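Local structure of leucine-rich repeat protein (Bacteroides thetaiotaomicron, 4ECN) at residues A[378-383]-A[493-498]; A[383-388]-A[597-602]. The protein is of unknown function but, as an extracellular leucine-rich repeat protein, probably binds other proteins. All coordinates share one frame; numbering follows the deposited sequence.

Contact 1. Residues A[378-383]-A[493-498]; sequences ERKHRI and LTDVEL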
loop_
_atom_site.group_PDB
_atom_site.type_symbol
_atom_site.label_atom_id
_atom_site.label_comp_id
_atom_site.label_asym_id
_atom_site.label_seq_id
_atom_site.Cartn_x
_atom_site.Cartn_y
_atom_site.Cartn_z
ATOM N N GLU A 378 7.028 9.001 -16.424
ATOM C CA GLU A 378 7.649 7.722 -16.052
ATOM C C GLU A 378 7.337 7.331 -14.614
ATOM O O GLU A 378 6.930 6.191 -14.370
ATOM C CB GLU A 378 9.183 7.730 -16.229
ATOM C CG GLU A 378 9.684 8.232 -17.575
ATOM C CD GLU A 378 9.984 9.721 -17.607
ATOM O OE1 GLU A 378 11.110 10.102 -17.209
ATOM O OE2 GLU A 378 9.087 10.506 -17.998
ATOM N N ARG A 379 7.557 8.254 -13.662
ATOM C CA ARG A 379 7.321 8.033 -12.235
ATOM C C ARG A 379 5.850 7.747 -11.955
ATOM O O ARG A 379 5.547 6.853 -11.152
ATOM C CB ARG A 379 7.783 9.243 -11.426
ATOM C CG ARG A 379 9.267 9.228 -11.151
ATOM C CD ARG A 379 9.617 8.675 -9.778
ATOM N NE ARG A 379 9.166 9.513 -8.654
ATOM C CZ ARG A 379 8.265 9.139 -7.746
ATOM N NH1 ARG A 379 7.688 7.942 -7.824
ATOM N NH2 ARG A 379 7.946 9.947 -6.747
ATOM N N LYS A 380 4.953 8.490 -12.646
ATOM C CA LYS A 380 3.490 8.384 -12.544
ATOM C C LYS A 380 3.001 7.027 -13.073
ATOM O O LYS A 380 2.128 6.397 -12.469
ATOM C CB LYS A 380 2.831 9.538 -13.325
ATOM C CG LYS A 380 1.338 9.747 -13.060
ATOM C CD LYS A 380 0.825 10.998 -13.773
ATOM C CE LYS A 380 -0.628 11.249 -13.484
ATOM N NZ LYS A 380 -1.088 12.562 -14.011
ATOM N N HIS A 381 3.595 6.577 -14.183
ATOM C CA HIS A 381 3.255 5.314 -14.812
ATOM C C HIS A 381 3.722 4.136 -13.942
ATOM O O HIS A 381 2.960 3.180 -13.776
ATOM C CB HIS A 381 3.853 5.237 -16.207
ATOM C CG HIS A 381 3.447 4.002 -16.935
ATOM N ND1 HIS A 381 2.151 3.835 -17.400
ATOM C CD2 HIS A 381 4.179 2.909 -17.251
ATOM C CE1 HIS A 381 2.137 2.646 -17.979
ATOM N NE2 HIS A 381 3.338 2.054 -17.919
ATOM N N ARG A 382 4.928 4.235 -13.339
ATOM C CA ARG A 382 5.456 3.216 -12.429
ATOM C C ARG A 382 4.506 2.975 -11.250
ATOM O O ARG A 382 4.298 1.824 -10.849
ATOM C CB ARG A 382 6.833 3.626 -11.897
ATOM C CG ARG A 382 7.895 2.547 -12.065
ATOM C CD ARG A 382 9.139 2.721 -11.193
ATOM N NE ARG A 382 9.585 4.111 -11.053
ATOM C CZ ARG A 382 10.337 4.770 -11.929
ATOM N NH1 ARG A 382 10.732 4.183 -13.056
ATOM N NH2 ARG A 382 10.679 6.033 -11.698
ATOM N N ILE A 383 3.942 4.074 -10.705
ATOM C CA ILE A 383 2.995 4.084 -9.589
ATOM C C ILE A 383 1.652 3.512 -10.053
ATOM O O ILE A 383 1.045 2.728 -9.308
ATOM C CB ILE A 383 2.829 5.516 -8.976
ATOM C CG1 ILE A 383 4.117 6.008 -8.248
ATOM C CG2 ILE A 383 1.623 5.596 -8.049
ATOM C CD1 ILE A 383 4.684 5.112 -7.021
ATOM N N LEU A 493 -6.762 16.415 -11.586
ATOM C CA LEU A 493 -6.992 15.129 -10.917
ATOM C C LEU A 493 -7.215 14.029 -11.962
ATOM O O LEU A 493 -8.322 13.867 -12.487
ATOM C CB LEU A 493 -8.180 15.215 -9.916
ATOM C CG LEU A 493 -8.530 13.952 -9.087
ATOM C CD1 LEU A 493 -7.323 13.379 -8.363
ATOM C CD2 LEU A 493 -9.588 14.248 -8.088
ATOM N N THR A 494 -6.153 13.254 -12.222
ATOM C CA THR A 494 -6.142 12.188 -13.219
ATOM C C THR A 494 -6.186 10.802 -12.603
ATOM O O THR A 494 -6.590 9.856 -13.275
ATOM C CB THR A 494 -4.877 12.307 -14.073
ATOM O OG1 THR A 494 -3.722 12.200 -13.234
ATOM C CG2 THR A 494 -4.831 13.604 -14.850
ATOM N N ASP A 495 -5.737 10.665 -11.346
ATOM C CA ASP A 495 -5.687 9.361 -10.688
ATOM C C ASP A 495 -6.512 9.334 -9.435
ATOM O O ASP A 495 -6.368 10.219 -8.599
ATOM C CB ASP A 495 -4.242 8.991 -10.352
ATOM C CG ASP A 495 -3.405 8.615 -11.558
ATOM O OD1 ASP A 495 -3.276 9.457 -12.482
ATOM O OD2 ASP A 495 -2.833 7.506 -11.554
ATOM N N VAL A 496 -7.386 8.303 -9.308
ATOM C CA VAL A 496 -8.263 8.052 -8.147
ATOM C C VAL A 496 -8.222 6.584 -7.818
ATOM O O VAL A 496 -8.255 5.758 -8.732
ATOM C CB VAL A 496 -9.736 8.519 -8.328
ATOM C CG1 VAL A 496 -10.570 8.224 -7.083
ATOM C CG2 VAL A 496 -9.820 10.000 -8.686
ATOM N N GLU A 497 -8.141 6.264 -6.512
ATOM C CA GLU A 497 -8.204 4.910 -5.979
ATOM C C GLU A 497 -9.248 4.850 -4.876
ATOM O O GLU A 497 -9.229 5.655 -3.943
ATOM C CB GLU A 497 -6.844 4.417 -5.469
ATOM C CG GLU A 497 -6.868 3.020 -4.848
ATOM C CD GLU A 497 -5.503 2.391 -4.634
ATOM O OE1 GLU A 497 -4.814 2.097 -5.642
ATOM O OE2 GLU A 497 -5.144 2.145 -3.461
ATOM N N LEU A 498 -10.173 3.892 -5.026
ATOM C CA LEU A 498 -11.234 3.514 -4.108
ATOM C C LEU A 498 -11.155 2.014 -3.935
ATOM O O LEU A 498 -11.994 1.278 -4.423
ATOM C CB LEU A 498 -12.598 3.985 -4.624
ATOM C CG LEU A 498 -13.067 5.348 -4.169
ATOM C CD1 LEU A 498 -14.247 5.776 -4.968
ATOM C CD2 LEU A 498 -13.436 5.351 -2.707
#
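The carboxylate of Asp495 meets Lys380 at its OD1 end: CE of Lys380 approaches OD1 obliquely, from above the carboxylate plane and to its side, 3.4 Å away, and the two side chains run at a slant to each other. At the rim of the same group the hydroxyl of Thr494 donates to OD1 on its anti lone pair, with OG1 and OD1 2.9 Å apart. Arg384 also salt-bridges OD1 through NH2, from a point displaced to the other side of the carboxylate plane. Lys380 spans the gap from helix 377-384 as a fully extended chain; with CG anti to the backbone N (chi1 -167°) it heads for the sheet, and its NZ donates to Thr494 OG1 at 2.8 Å. NZ stays 4.1 Å from Asp495 OD1, too far for a direct ion pair. The strand follows the L-x-x-L-x-L pattern of leucine-rich repeats: Leu493, Val496 and Leu498 turn into the hydrophobic interior, whereas Asp495 faces the helix laid over the sheet. A valine in place of Thr494 would probably leave the Lys380 amine without its acceptor here and Asp495 OD1 without one of its donors. The threonine hydroxyl thus works as a relay, accepting from the ammonium group and donating to the carboxylate, so that the attraction between lysine and aspartate is probably passed on partly through a neutral group.

Contact 2. Residues A[383-388]-A[597-602]; sequences IRMHYK and LTDLKL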
loop_
_atom_site.group_PDB
_atom_site.type_symbol
_atom_site.label_atom_id
_atom_site.label_comp_id
_atom_site.label_asym_id
_atom_site.label_seq_id
_atom_site.Cartn_x
_atom_site.Cartn_y
_atom_site.Cartn_z
ATOM N N ILE A 383 3.942 4.074 -10.705
ATOM C CA ILE A 383 2.995 4.084 -9.589
ATOM C C ILE A 383 1.652 3.512 -10.053
ATOM O O ILE A 383 1.045 2.728 -9.308
ATOM C CB ILE A 383 2.829 5.516 -8.976
ATOM C CG1 ILE A 383 4.117 6.008 -8.248
ATOM C CG2 ILE A 383 1.623 5.596 -8.049
ATOM C CD1 ILE A 383 4.684 5.112 -7.021
ATOM N N ARG A 384 1.191 3.889 -11.268
ATOM C CA ARG A 384 -0.067 3.354 -11.816
ATOM C C ARG A 384 0.018 1.814 -12.061
ATOM O O ARG A 384 -0.984 1.107 -11.909
ATOM C CB ARG A 384 -0.416 4.063 -13.128
ATOM C CG ARG A 384 -0.956 5.456 -12.972
ATOM C CD ARG A 384 -0.854 6.206 -14.272
ATOM N NE ARG A 384 -1.757 7.355 -14.296
ATOM C CZ ARG A 384 -2.026 8.082 -15.377
ATOM N NH1 ARG A 384 -1.472 7.777 -16.545
ATOM N NH2 ARG A 384 -2.876 9.098 -15.307
HETATM N N MSE A 385 1.216 1.313 -12.433
HETATM C CA MSE A 385 1.457 -0.099 -12.720
HETATM C C MSE A 385 1.755 -0.900 -11.445
HETATM O O MSE A 385 1.938 -2.131 -11.549
HETATM C CB MSE A 385 2.634 -0.285 -13.735
HETATM C CG MSE A 385 2.366 0.221 -15.171
HETATM SE SE MSE A 385 0.672 -0.327 -16.029
HETATM C CE MSE A 385 -0.439 1.151 -15.527
ATOM N N HIS A 386 1.800 -0.237 -10.250
ATOM C CA HIS A 386 2.107 -0.950 -9.002
ATOM C C HIS A 386 1.066 -2.034 -8.728
ATOM O O HIS A 386 1.486 -3.175 -8.514
ATOM C CB HIS A 386 2.223 -0.020 -7.805
ATOM C CG HIS A 386 2.764 -0.705 -6.593
ATOM N ND1 HIS A 386 1.927 -1.165 -5.584
ATOM C CD2 HIS A 386 4.043 -1.030 -6.281
ATOM C CE1 HIS A 386 2.724 -1.708 -4.674
ATOM N NE2 HIS A 386 4.006 -1.670 -5.058
ATOM N N TYR A 387 -0.273 -1.724 -8.824
ATOM C CA TYR A 387 -1.323 -2.734 -8.603
ATOM C C TYR A 387 -1.076 -3.968 -9.488
ATOM O O TYR A 387 -1.089 -5.099 -8.992
ATOM C CB TYR A 387 -2.751 -2.186 -8.840
ATOM C CG TYR A 387 -3.842 -3.115 -8.322
ATOM C CD1 TYR A 387 -4.257 -3.066 -6.998
ATOM C CD2 TYR A 387 -4.419 -4.079 -9.146
ATOM C CE1 TYR A 387 -5.232 -3.936 -6.510
ATOM C CE2 TYR A 387 -5.390 -4.969 -8.664
ATOM C CZ TYR A 387 -5.788 -4.898 -7.341
ATOM O OH TYR A 387 -6.748 -5.764 -6.863
ATOM N N LYS A 388 -0.792 -3.738 -10.776
ATOM C CA LYS A 388 -0.553 -4.795 -11.754
ATOM C C LYS A 388 0.606 -5.698 -11.311
ATOM O O LYS A 388 0.448 -6.913 -11.327
ATOM C CB LYS A 388 -0.272 -4.180 -13.130
ATOM C CG LYS A 388 -0.418 -5.164 -14.273
ATOM C CD LYS A 388 -0.373 -4.485 -15.636
ATOM C CE LYS A 388 1.001 -4.084 -16.145
ATOM N NZ LYS A 388 1.685 -5.188 -16.866
ATOM N N LEU A 597 -5.709 -2.012 -26.335
ATOM C CA LEU A 597 -5.280 -2.328 -24.973
ATOM C C LEU A 597 -3.842 -2.781 -24.913
ATOM O O LEU A 597 -3.421 -3.586 -25.732
ATOM C CB LEU A 597 -6.156 -3.426 -24.331
ATOM C CG LEU A 597 -7.620 -3.109 -23.930
ATOM C CD1 LEU A 597 -8.158 -4.180 -23.025
ATOM C CD2 LEU A 597 -7.735 -1.827 -23.142
ATOM N N THR A 598 -3.102 -2.316 -23.895
ATOM C CA THR A 598 -1.725 -2.742 -23.608
ATOM C C THR A 598 -1.792 -3.869 -22.607
ATOM O O THR A 598 -0.970 -4.793 -22.643
ATOM C CB THR A 598 -0.844 -1.588 -23.096
ATOM O OG1 THR A 598 -0.964 -0.429 -23.937
ATOM C CG2 THR A 598 0.602 -1.986 -22.981
ATOM N N ASP A 599 -2.791 -3.799 -21.712
ATOM C CA ASP A 599 -2.965 -4.796 -20.674
ATOM C C ASP A 599 -4.394 -5.226 -20.580
ATOM O O ASP A 599 -5.304 -4.402 -20.571
ATOM C CB ASP A 599 -2.481 -4.259 -19.314
ATOM C CG ASP A 599 -0.971 -4.306 -19.127
ATOM O OD1 ASP A 599 -0.434 -5.424 -18.897
ATOM O OD2 ASP A 599 -0.330 -3.219 -19.145
ATOM N N LEU A 600 -4.590 -6.536 -20.488
ATOM C CA LEU A 600 -5.911 -7.132 -20.341
ATOM C C LEU A 600 -5.760 -8.340 -19.457
ATOM O O LEU A 600 -4.964 -9.226 -19.765
ATOM C CB LEU A 600 -6.536 -7.467 -21.710
ATOM C CG LEU A 600 -7.878 -8.177 -21.723
ATOM C CD1 LEU A 600 -8.980 -7.313 -21.127
ATOM C CD2 LEU A 600 -8.218 -8.650 -23.123
ATOM N N LYS A 601 -6.449 -8.321 -18.308
ATOM C CA LYS A 601 -6.432 -9.383 -17.307
ATOM C C LYS A 601 -7.869 -9.809 -17.018
ATOM O O LYS A 601 -8.607 -9.094 -16.339
ATOM C CB LYS A 601 -5.705 -8.921 -16.026
ATOM C CG LYS A 601 -4.228 -8.521 -16.175
ATOM C CD LYS A 601 -3.279 -9.698 -16.479
ATOM C CE LYS A 601 -1.863 -9.188 -16.568
ATOM N NZ LYS A 601 -0.879 -10.292 -16.681
ATOM N N LEU A 602 -8.290 -10.943 -17.605
ATOM C CA LEU A 602 -9.652 -11.450 -17.432
ATOM C C LEU A 602 -9.657 -12.753 -16.623
ATOM O O LEU A 602 -10.695 -13.402 -16.525
ATOM C CB LEU A 602 -10.312 -11.670 -18.811
ATOM C CG LEU A 602 -10.605 -10.414 -19.667
ATOM C CD1 LEU A 602 -10.910 -10.792 -21.089
ATOM C CD2 LEU A 602 -11.737 -9.570 -19.091
#
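Lys388, in the first turn of the short helix 386-391, faces Asp599 on strand 596-601 with their CA atoms 9.2 Å apart, a gap that side chains alone bridge. The lysine lays its aliphatic end over one face of the aspartate carboxylate, the two side chains crossing at about a right angle: CD stands 3.5 Å from Asp599 CG, and CE is equally near both oxygens. Bends at chi3 (78°) and chi4 (86°) then curl the tip back down, so that NZ forms a salt bridge of 2.9 Å with Asp599 OD1, arriving on the syn side but 34° out of the carboxylate plane. SE of selenomethionine Met385 flanks the OD2 end of Asp599 on the same side of the plane, 4.4 Å from OD2, a loose contact, while its side chain also packs on Ile552 and Tyr554 of strand 552-554. Residues 597-602 carry the leucine-rich repeat signature L-x-x-L-x-L, in which Leu597, Leu600 and Leu602 fill the interior and Asp599 and Lys601, the residues on either side of Leu600, look out from the repeat sheet toward the helices that cross it. Asp393, just beyond the end of helix 386-391, supplies a second carboxylate: its OD2 pairs with Lys388 NZ and its OD1 with Lys601 NZ. The two ammonium groups, 5.7 Å apart from NZ to NZ, share this one carboxylate, one at each oxygen.

In the fold
Both contacts are largely buried and tie one helical excursion, which leaves the chain between strands 351-353 and 452-456, to the same repeat sheet. Their centres lie 12 Å apart. Contact 1 uses helix 377-384 and strand 495-499; contact 2 takes the following helical turn to strand 596-601, four strands further along, so the excursion reaches across several repeats. Each places a lysine against an aspartate at the equivalent position of its repeat, yet the chemistry differs: a hydroxyl mediates in contact 1, whereas contact 2 has a direct ion pair. Arg384, of the 383-388 segment, reaches into contact 1 as well.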